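Local coordinates for protein diaminobutyrate-pyruvate transaminase and L-2,4-diaminobutyrate decarboxylase (Vibrio parahaemolyticus, PDB 2QMA) that probably decarboxylates L-2,4-diaminobutyrate with pyridoxal 5'-phosphate through this C-terminal decarboxylase domain, the full-length protein also carrying an aminotransferase part, at residues D85-A88 with E89-K93; Y153-S156 with E157-G161; H189-K193 with L194-D198. All coordinates share one frame; numbering follows the deposited sequence.

Contact 1 (D85-A88 with E89-K93)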
ATOM      1  N   ASP A  85      20.926  14.328  -6.434  1.00 18.58           N
ATOM      2  CA  ASP A  85      21.570  14.470  -7.752  1.00 18.70           C
ATOM      3  C   ASP A  85      21.923  13.097  -8.289  1.00 18.22           C
ATOM      4  O   ASP A  85      21.687  12.798  -9.453  1.00 17.92           O
ATOM      5  CB  ASP A  85      22.890  15.250  -7.640  1.00 18.71           C
ATOM      6  CG  ASP A  85      22.702  16.736  -7.477  1.00 22.36           C
ATOM      7  OD1 ASP A  85      21.590  17.274  -7.703  1.00 24.64           O
ATOM      8  OD2 ASP A  85      23.725  17.378  -7.119  1.00 24.77           O
ATOM      9  N   ASP A  86      22.503  12.279  -7.414  1.00 18.65           N
ATOM     10  CA  ASP A  86      22.923  10.918  -7.714  1.00 19.14           C
ATOM     11  C   ASP A  86      21.758  10.029  -8.130  1.00 19.58           C
ATOM     12  O   ASP A  86      21.897   9.247  -9.051  1.00 19.29           O
ATOM     13  CB  ASP A  86      23.604  10.283  -6.494  1.00 19.07           C
ATOM     14  CG  ASP A  86      24.990  10.860  -6.238  1.00 20.80           C
ATOM     15  OD1 ASP A  86      25.436  11.678  -7.051  1.00 22.60           O
ATOM     16  OD2 ASP A  86      25.623  10.525  -5.220  1.00 23.94           O
ATOM     17  N   VAL A  87      20.638  10.124  -7.428  1.00 19.73           N
ATOM     18  CA  VAL A  87      19.452   9.319  -7.799  1.00 20.36           C
ATOM     19  C   VAL A  87      18.832   9.818  -9.084  1.00 19.42           C
ATOM     20  O   VAL A  87      18.420   9.023  -9.907  1.00 18.47           O
ATOM     21  CB  VAL A  87      18.386   9.205  -6.693  1.00 20.41           C
ATOM     22  CG1 VAL A  87      18.923   8.391  -5.528  1.00 25.23           C
ATOM     23  CG2 VAL A  87      17.949  10.542  -6.213  1.00 22.98           C
ATOM     24  N   ALA A  88      18.798  11.133  -9.288  1.00 19.60           N
ATOM     25  CA  ALA A  88      18.298  11.641 -10.565  1.00 21.13           C
ATOM     26  C   ALA A  88      19.131  11.034 -11.698  1.00 21.34           C
ATOM     27  O   ALA A  88      18.601  10.541 -12.687  1.00 22.09           O
ATOM     28  CB  ALA A  88      18.333  13.175 -10.608  1.00 20.77           C
ATOM     29  N   GLU A  89      20.439  11.032 -11.510  1.00 21.60           N
ATOM     30  CA  GLU A  89      21.365  10.581 -12.529  1.00 21.81           C
ATOM     31  C   GLU A  89      21.295   9.098 -12.831  1.00 21.16           C
ATOM     32  O   GLU A  89      21.326   8.705 -13.989  1.00 22.13           O
ATOM     33  CB  GLU A  89      22.801  10.970 -12.164  1.00 21.51           C
ATOM     34  CG  GLU A  89      23.830  10.536 -13.226  1.00 24.00           C
ATOM     35  CD  GLU A  89      23.781  11.344 -14.527  1.00 24.67           C
ATOM     36  OE1 GLU A  89      23.158  12.435 -14.591  1.00 23.13           O
ATOM     37  OE2 GLU A  89      24.397  10.877 -15.510  1.00 28.57           O
ATOM     38  N   LEU A  90      21.225   8.277 -11.795  1.00 20.53           N
ATOM     39  CA  LEU A  90      21.315   6.831 -11.968  1.00 19.64           C
ATOM     40  C   LEU A  90      19.931   6.152 -12.029  1.00 18.90           C
ATOM     41  O   LEU A  90      19.673   5.265 -12.855  1.00 18.54           O
ATOM     42  CB  LEU A  90      22.186   6.235 -10.837  1.00 19.83           C
ATOM     43  CG  LEU A  90      22.370   4.714 -10.797  1.00 19.69           C
ATOM     44  CD1 LEU A  90      23.112   4.262 -12.060  1.00 21.56           C
ATOM     45  CD2 LEU A  90      23.079   4.268  -9.487  1.00 20.82           C
ATOM     46  N   VAL A  91      19.044   6.582 -11.154  1.00 18.54           N
ATOM     47  CA  VAL A  91      17.767   5.906 -11.003  1.00 17.86           C
ATOM     48  C   VAL A  91      16.732   6.510 -11.992  1.00 18.04           C
ATOM     49  O   VAL A  91      16.174   5.794 -12.863  1.00 18.25           O
ATOM     50  CB  VAL A  91      17.321   5.946  -9.524  1.00 18.53           C
ATOM     51  CG1 VAL A  91      15.933   5.240  -9.316  1.00 15.67           C
ATOM     52  CG2 VAL A  91      18.385   5.289  -8.625  1.00 17.34           C
ATOM     53  N   ALA A  92      16.522   7.827 -11.882  1.00 17.51           N
ATOM     54  CA  ALA A  92      15.466   8.517 -12.633  1.00 17.77           C
ATOM     55  C   ALA A  92      15.754   8.484 -14.122  1.00 17.44           C
ATOM     56  O   ALA A  92      14.875   8.149 -14.918  1.00 17.43           O
ATOM     57  CB  ALA A  92      15.299   9.967 -12.133  1.00 17.38           C
ATOM     58  N   LYS A  93      16.978   8.872 -14.504  1.00 17.86           N
ATOM     59  CA  LYS A  93      17.373   8.876 -15.912  1.00 19.12           C
ATOM     60  C   LYS A  93      17.138   7.516 -16.612  1.00 17.46           C
ATOM     61  O   LYS A  93      16.907   7.492 -17.828  1.00 17.84           O
ATOM     62  CB  LYS A  93      18.844   9.307 -16.045  1.00 18.26           C
ATOM     63  CG  LYS A  93      19.309   9.523 -17.454  1.00 21.85           C
ATOM     64  CD  LYS A  93      20.730  10.139 -17.482  1.00 22.64           C
ATOM     65  CE  LYS A  93      21.143  10.514 -18.902  1.00 28.63           C
ATOM     66  NZ  LYS A  93      22.630  10.694 -19.038  1.00 31.79           N
TER

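Contact 2 (Y153-S156 with E157-G161)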
ATOM      1  N   TYR A 153     -21.373   5.536  -8.788  1.00 16.31           N
ATOM      2  CA  TYR A 153     -21.711   4.158  -9.194  1.00 16.10           C
ATOM      3  C   TYR A 153     -23.185   3.829  -8.898  1.00 16.65           C
ATOM      4  O   TYR A 153     -23.610   2.675  -9.086  1.00 17.68           O
ATOM      5  CB  TYR A 153     -20.741   3.121  -8.557  1.00 16.60           C
ATOM      6  CG  TYR A 153     -19.368   3.161  -9.203  1.00 16.12           C
ATOM      7  CD1 TYR A 153     -19.121   2.510 -10.406  1.00 18.28           C
ATOM      8  CD2 TYR A 153     -18.322   3.891  -8.635  1.00 16.13           C
ATOM      9  CE1 TYR A 153     -17.881   2.594 -11.024  1.00 19.06           C
ATOM     10  CE2 TYR A 153     -17.073   3.976  -9.252  1.00 18.36           C
ATOM     11  CZ  TYR A 153     -16.862   3.338 -10.439  1.00 18.57           C
ATOM     12  OH  TYR A 153     -15.615   3.422 -11.057  1.00 20.79           O
ATOM     13  N   ASP A 154     -23.941   4.819  -8.413  1.00 15.65           N
ATOM     14  CA  ASP A 154     -25.409   4.682  -8.201  1.00 16.24           C
ATOM     15  C   ASP A 154     -25.767   3.588  -7.174  1.00 16.50           C
ATOM     16  O   ASP A 154     -26.775   2.894  -7.309  1.00 15.62           O
ATOM     17  CB  ASP A 154     -26.119   4.438  -9.550  1.00 16.10           C
ATOM     18  CG  ASP A 154     -26.005   5.617 -10.482  1.00 18.60           C
ATOM     19  OD1 ASP A 154     -26.303   6.744 -10.034  1.00 18.76           O
ATOM     20  OD2 ASP A 154     -25.591   5.443 -11.659  1.00 23.31           O
ATOM     21  N   LEU A 155     -24.938   3.437  -6.135  1.00 15.87           N
ATOM     22  CA  LEU A 155     -25.146   2.417  -5.126  1.00 17.39           C
ATOM     23  C   LEU A 155     -26.243   2.827  -4.141  1.00 18.88           C
ATOM     24  O   LEU A 155     -26.625   4.002  -4.104  1.00 20.61           O
ATOM     25  CB  LEU A 155     -23.825   2.128  -4.376  1.00 16.52           C
ATOM     26  CG  LEU A 155     -22.587   1.766  -5.230  1.00 17.48           C
ATOM     27  CD1 LEU A 155     -21.356   1.573  -4.339  1.00 16.06           C
ATOM     28  CD2 LEU A 155     -22.803   0.520  -6.084  1.00 19.27           C
ATOM     29  N   SER A 156     -26.761   1.857  -3.378  1.00 21.64           N
ATOM     30  CA  SER A 156     -27.871   2.063  -2.402  1.00 23.28           C
ATOM     31  C   SER A 156     -27.549   3.010  -1.252  1.00 23.62           C
ATOM     32  O   SER A 156     -26.381   3.413  -1.040  1.00 22.36           O
ATOM     33  CB  SER A 156     -28.379   0.711  -1.796  1.00 25.30           C
ATOM     34  OG  SER A 156     -27.504   0.103  -0.799  1.00 27.12           O
ATOM     35  N   GLU A 157     -28.592   3.332  -0.478  1.00 23.60           N
ATOM     36  CA  GLU A 157     -28.442   4.184   0.700  1.00 23.76           C
ATOM     37  C   GLU A 157     -27.448   3.595   1.710  1.00 22.65           C
ATOM     38  O   GLU A 157     -26.786   4.324   2.435  1.00 21.99           O
ATOM     39  CB  GLU A 157     -29.794   4.443   1.357  1.00 25.09           C
ATOM     40  CG  GLU A 157     -30.686   5.338   0.489  1.00 30.44           C
ATOM     41  CD  GLU A 157     -31.825   5.978   1.259  1.00 37.12           C
ATOM     42  OE1 GLU A 157     -31.984   5.668   2.467  1.00 41.78           O
ATOM     43  OE2 GLU A 157     -32.543   6.804   0.658  1.00 38.56           O
ATOM     44  N   LYS A 158     -27.305   2.275   1.699  1.00 21.41           N
ATOM     45  CA  LYS A 158     -26.430   1.594   2.661  1.00 21.19           C
ATOM     46  C   LYS A 158     -24.963   1.449   2.250  1.00 20.10           C
ATOM     47  O   LYS A 158     -24.172   0.828   2.989  1.00 21.16           O
ATOM     48  CB  LYS A 158     -27.030   0.231   3.001  1.00 22.25           C
ATOM     49  CG  LYS A 158     -28.476   0.348   3.415  1.00 24.89           C
ATOM     50  CD  LYS A 158     -28.838  -0.764   4.361  1.00 33.33           C
ATOM     51  CE  LYS A 158     -29.904  -1.677   3.761  1.00 35.75           C
ATOM     52  NZ  LYS A 158     -30.482  -2.518   4.845  1.00 38.57           N
ATOM     53  N   ALA A 159     -24.588   2.027   1.108  1.00 17.59           N
ATOM     54  CA  ALA A 159     -23.282   1.735   0.536  1.00 17.00           C
ATOM     55  C   ALA A 159     -22.161   2.432   1.326  1.00 16.62           C
ATOM     56  O   ALA A 159     -22.414   3.419   2.049  1.00 17.01           O
ATOM     57  CB  ALA A 159     -23.256   2.108  -0.891  1.00 15.65           C
ATOM     58  N   ASP A 160     -20.949   1.901   1.209  1.00 16.34           N
ATOM     59  CA  ASP A 160     -19.759   2.525   1.806  1.00 16.61           C
ATOM     60  C   ASP A 160     -18.547   1.953   1.087  1.00 16.57           C
ATOM     61  O   ASP A 160     -18.701   1.152   0.161  1.00 15.86           O
ATOM     62  CB  ASP A 160     -19.717   2.287   3.333  1.00 16.79           C
ATOM     63  CG  ASP A 160     -18.799   3.260   4.080  1.00 21.51           C
ATOM     64  OD1 ASP A 160     -18.208   4.194   3.454  1.00 19.96           O
ATOM     65  OD2 ASP A 160     -18.711   3.073   5.329  1.00 22.39           O
ATOM     66  N   GLY A 161     -17.340   2.368   1.485  1.00 16.75           N
ATOM     67  CA  GLY A 161     -16.146   1.901   0.837  1.00 17.36           C
ATOM     68  C   GLY A 161     -14.951   2.231   1.703  1.00 18.77           C
ATOM     69  O   GLY A 161     -15.091   2.879   2.752  1.00 17.15           O
TER

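Contact 3 (H189-K193 with L194-D198)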
ATOM      1  N   HIS A 189     -21.929 -19.140  10.574  1.00 13.81           N
ATOM      2  CA  HIS A 189     -20.616 -19.526  11.020  1.00 14.69           C
ATOM      3  C   HIS A 189     -19.662 -18.335  10.839  1.00 15.34           C
ATOM      4  O   HIS A 189     -19.517 -17.845   9.683  1.00 15.93           O
ATOM      5  CB  HIS A 189     -20.124 -20.687  10.142  1.00 15.15           C
ATOM      6  CG  HIS A 189     -18.754 -21.181  10.476  1.00 16.18           C
ATOM      7  ND1 HIS A 189     -18.537 -22.300  11.251  1.00 18.08           N
ATOM      8  CD2 HIS A 189     -17.528 -20.744  10.091  1.00 16.69           C
ATOM      9  CE1 HIS A 189     -17.235 -22.503  11.366  1.00 18.50           C
ATOM     10  NE2 HIS A 189     -16.602 -21.583  10.659  1.00 19.19           N
ATOM     11  N   SER A 190     -19.040 -17.875  11.940  1.00 14.37           N
ATOM     12  CA  SER A 190     -18.036 -16.814  11.870  1.00 13.35           C
ATOM     13  C   SER A 190     -16.666 -17.360  11.417  1.00 12.58           C
ATOM     14  O   SER A 190     -15.945 -17.994  12.200  1.00 11.49           O
ATOM     15  CB  SER A 190     -17.885 -16.053  13.191  1.00 13.37           C
ATOM     16  OG  SER A 190     -16.820 -15.125  13.059  1.00 11.84           O
ATOM     17  N   ILE A 191     -16.337 -17.148  10.149  1.00 11.64           N
ATOM     18  CA  ILE A 191     -14.965 -17.470   9.672  1.00 11.48           C
ATOM     19  C   ILE A 191     -13.913 -16.629  10.424  1.00 10.76           C
ATOM     20  O   ILE A 191     -12.858 -17.142  10.848  1.00  8.71           O
ATOM     21  CB  ILE A 191     -14.829 -17.352   8.134  1.00 11.67           C
ATOM     22  CG1 ILE A 191     -15.724 -18.403   7.463  1.00 12.73           C
ATOM     23  CG2 ILE A 191     -13.297 -17.498   7.688  1.00  9.32           C
ATOM     24  CD1 ILE A 191     -15.615 -18.371   5.921  1.00 14.25           C
ATOM     25  N   GLN A 192     -14.255 -15.371  10.723  1.00 10.49           N
ATOM     26  CA  GLN A 192     -13.393 -14.552  11.528  1.00 11.11           C
ATOM     27  C   GLN A 192     -12.966 -15.251  12.828  1.00 12.02           C
ATOM     28  O   GLN A 192     -11.772 -15.265  13.167  1.00 10.41           O
ATOM     29  CB  GLN A 192     -14.071 -13.216  11.833  1.00 10.22           C
ATOM     30  CG  GLN A 192     -13.153 -12.187  12.449  1.00 14.78           C
ATOM     31  CD  GLN A 192     -13.941 -11.049  13.077  1.00 20.75           C
ATOM     32  OE1 GLN A 192     -14.872 -11.280  13.849  1.00 21.82           O
ATOM     33  NE2 GLN A 192     -13.545  -9.819  12.779  1.00 23.39           N
ATOM     34  N   LYS A 193     -13.941 -15.798  13.562  1.00 12.00           N
ATOM     35  CA  LYS A 193     -13.677 -16.409  14.875  1.00 15.11           C
ATOM     36  C   LYS A 193     -13.195 -17.849  14.785  1.00 14.04           C
ATOM     37  O   LYS A 193     -12.299 -18.253  15.558  1.00 13.05           O
ATOM     38  CB  LYS A 193     -14.941 -16.370  15.757  1.00 14.83           C
ATOM     39  CG  LYS A 193     -15.365 -14.961  16.134  1.00 18.26           C
ATOM     40  CD  LYS A 193     -16.670 -14.880  16.970  1.00 20.39           C
ATOM     41  CE  LYS A 193     -17.503 -13.632  16.581  1.00 25.30           C
ATOM     42  NZ  LYS A 193     -17.672 -13.482  15.067  1.00 27.18           N
ATOM     43  N   LEU A 194     -13.789 -18.610  13.853  1.00 13.28           N
ATOM     44  CA  LEU A 194     -13.644 -20.066  13.814  1.00 14.59           C
ATOM     45  C   LEU A 194     -12.802 -20.652  12.668  1.00 14.06           C
ATOM     46  O   LEU A 194     -12.498 -21.856  12.659  1.00 14.61           O
ATOM     47  CB  LEU A 194     -15.034 -20.692  13.751  1.00 16.03           C
ATOM     48  CG  LEU A 194     -15.983 -20.286  14.879  1.00 19.40           C
ATOM     49  CD1 LEU A 194     -17.223 -21.151  14.794  1.00 19.54           C
ATOM     50  CD2 LEU A 194     -15.266 -20.447  16.225  1.00 20.81           C
ATOM     51  N   GLY A 195     -12.466 -19.825  11.682  1.00 12.99           N
ATOM     52  CA  GLY A 195     -11.854 -20.346  10.440  1.00 12.46           C
ATOM     53  C   GLY A 195     -12.870 -20.925   9.470  1.00 12.37           C
ATOM     54  O   GLY A 195     -14.098 -20.835   9.665  1.00 12.50           O
ATOM     55  N   LEU A 196     -12.383 -21.532   8.397  1.00 12.45           N
ATOM     56  CA  LEU A 196     -13.328 -22.016   7.382  1.00 13.05           C
ATOM     57  C   LEU A 196     -14.278 -23.079   7.953  1.00 13.55           C
ATOM     58  O   LEU A 196     -13.835 -23.946   8.686  1.00 15.09           O
ATOM     59  CB  LEU A 196     -12.530 -22.606   6.192  1.00 12.08           C
ATOM     60  CG  LEU A 196     -11.536 -21.696   5.496  1.00 13.20           C
ATOM     61  CD1 LEU A 196     -10.938 -22.538   4.338  1.00 10.69           C
ATOM     62  CD2 LEU A 196     -12.222 -20.335   5.025  1.00 10.76           C
ATOM     63  N   PRO A 197     -15.545 -23.072   7.535  1.00 15.57           N
ATOM     64  CA  PRO A 197     -16.512 -24.147   7.864  1.00 15.92           C
ATOM     65  C   PRO A 197     -16.116 -25.502   7.225  1.00 16.25           C
ATOM     66  O   PRO A 197     -15.321 -25.523   6.260  1.00 15.38           O
ATOM     67  CB  PRO A 197     -17.829 -23.572   7.308  1.00 16.29           C
ATOM     68  CG  PRO A 197     -17.411 -22.743   6.118  1.00 18.08           C
ATOM     69  CD  PRO A 197     -16.146 -22.064   6.644  1.00 15.24           C
ATOM     70  N   ASP A 198     -16.653 -26.622   7.718  1.00 17.77           N
ATOM     71  CA  ASP A 198     -16.312 -27.953   7.125  1.00 19.32           C
ATOM     72  C   ASP A 198     -16.740 -28.128   5.666  1.00 18.77           C
ATOM     73  O   ASP A 198     -16.151 -28.910   4.935  1.00 19.35           O
ATOM     74  CB  ASP A 198     -16.786 -29.196   7.958  1.00 21.40           C
ATOM     75  CG  ASP A 198     -16.205 -30.564   7.365  1.00 22.90           C
ATOM     76  OD1 ASP A 198     -14.970 -30.747   7.355  1.00 26.82           O
ATOM     77  OD2 ASP A 198     -16.959 -31.439   6.856  1.00 27.77           O
TER

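Contact 1 (D85-A88 with E89-K93)
V87 O accepts from both V91 N and A92 N near the end of helix 80-92, and this shared acceptor marks the change from alpha-helical spacing to a wider pi-type turn. E89 N and L90 N donate in the ordinary i-to-i+4 pattern to D85 O and D86 O. V91 N keeps that spacing, 2.8 Å from V87 O, with its N-H bent to 141°. A92 N reaches the same V87 O at 3.0 Å along a straighter line, 167°. The five-residue spacing continues in K93 N to A88 O, 3.0 Å. Two bonds thus grip the carbonyl oxygen of this buried residue.

Apolar contacts along the helix are slight. V87 CB and V91 CG2 stand 4.4 Å apart, because V91 sets CG1 anti to its own nitrogen and CG2 beside that nitrogen, on the side of V87. Both beta-branched residues are buried and also pack on the second subunit, against M121 and V141 there respectively. On helix 32-51 of the same chain, A88 CB touches A44 and V48 while A92 CB touches M45 and V48; a methyl group suits a helix face that lies against another helix. A92 CB also rests 3.4 Å from A88 O. L90, on another side, carries its branched end to A67 and I68 of helix 61-69.

Charged residues occupy the outer side. D85 is hydrogen-bonded to H40 and D86 forms a salt bridge with K76. Farther along, E89 and K93 form a pair across one turn: the glutamate bends at chi2 (72°), while the lysine runs out fully extended, bringing K93 NZ to 4.0 Å from E89 OE2, a long salt bridge.

Contact 2 (Y153-S156 with E157-G161)
S156 and A159 meet at a flat carbonyl group: A159 N stands above the plane of the S156 carbonyl, 59° out of it. The bond, 3.1 Å from A159 N to S156 O, closes a type I beta turn from S156 to A159. Serine suits the first position because its hydroxyl can reach forward to the amide two residues on. With chi1 at 75°, S156 OG lies between the backbone nitrogen and the carbonyl carbon and accepts from K158 N at 3.3 Å, a weak bond that makes a small ST turn inside the larger one.

On the inner side of the loop, L155 and A159 touch through their beta carbons, CB to CB 3.5 Å, and L155 CD1 lies 4.0 Å from A159 CB. Alanine ends at CB, so nothing beyond it has to be placed beside the leucine; both side chains go on to C150 of helix 136-152, and L155 also reaches L337 of strand 334-338 and I319 of strand 318-322.

This short passage leads from that helix into strand 160-164, the outermost, within this chain, of the large mixed sheet in this pyridoxal phosphate-dependent fold. The helix finishes in a Schellman motif, with D154 at positive phi (62°) and its carboxylate bridged to K307. D160 bonds through its backbone to V338 of the antiparallel strand 334-338, and K158 likewise to K341, just after it, tying down the turn. E157 and K158 send their charged ends outward. D160 OD1 accepts a weak bond from G161 N at 2.8 Å and is also bonded to Q143.

Contact 3 (H189-K193 with L194-D198)
H189 is held between L194 and P197, one against each face of its imidazole ring. P197 CB lies 4.0 Å from the ring centroid and only 7° off the normal, a CH-pi contact almost over the centre. L194 CD1 approaches the opposite face at 4.1 Å from the centroid, farther from the normal. The flat ring fits well between two aliphatic groups, and CG anti to the backbone nitrogen (chi1 179°) carries it in between L194 and P197.

At the NE2 edge the contact is polar. H189 NE2 donates to G195 O at 2.8 Å, with the acceptor lying nearly in the ring plane, so the ring cannot readily turn without losing this bond; the proton is accordingly on NE2. I191 CG1 also lies at the edge, in plane.

I191 adds aliphatic packing. Its CG1 rests 3.8 Å from P197 CD, its CD1 meets L196 CD2 at 4.0 Å, and I191 CA makes a CA-H...O contact of 3.5 Å to G195 O. The same isoleucine is buried against R179, D180 and A183 of helix 167-187. L196 continues to L196 of the second subunit, and S220 OG of that subunit is hydrogen-bonded to Q192 O of this chain.

Backbone bonds hold this short helix, 191-194: L194 N to S190 O, and G195 N to I191 O. S190 OG accepts from K193 N at 3.0 Å and from K193 NZ at 2.7 Å, the lysine chain bending at its third and fourth torsions to return to that hydroxyl.

Serine at the N-cap and glycine at positive phi (80°), with no CB to press on the preceding carbonyl oxygen, make this an N-capped helix ended by a glycine.

All three are local contacts within the decarboxylase domain; none touches another, and no two share a helix or strand. The centres of contacts 1 and 2 lie about 45 Å apart, on opposite sides of the chain's centre, those of contacts 2 and 3 about 27 Å. Contacts 1 and 3 are partly buried and both meet the second subunit; contact 2 is a surface turn that no other chain of the assembly reaches. Contact 1 depends on continuous backbone bonding in a helix, contact 2 on one turn bond and a small aliphatic touch inside the loop joining helix 136-152 to strand 160-164, and contact 3 on an aromatic ring and an N-capping bond.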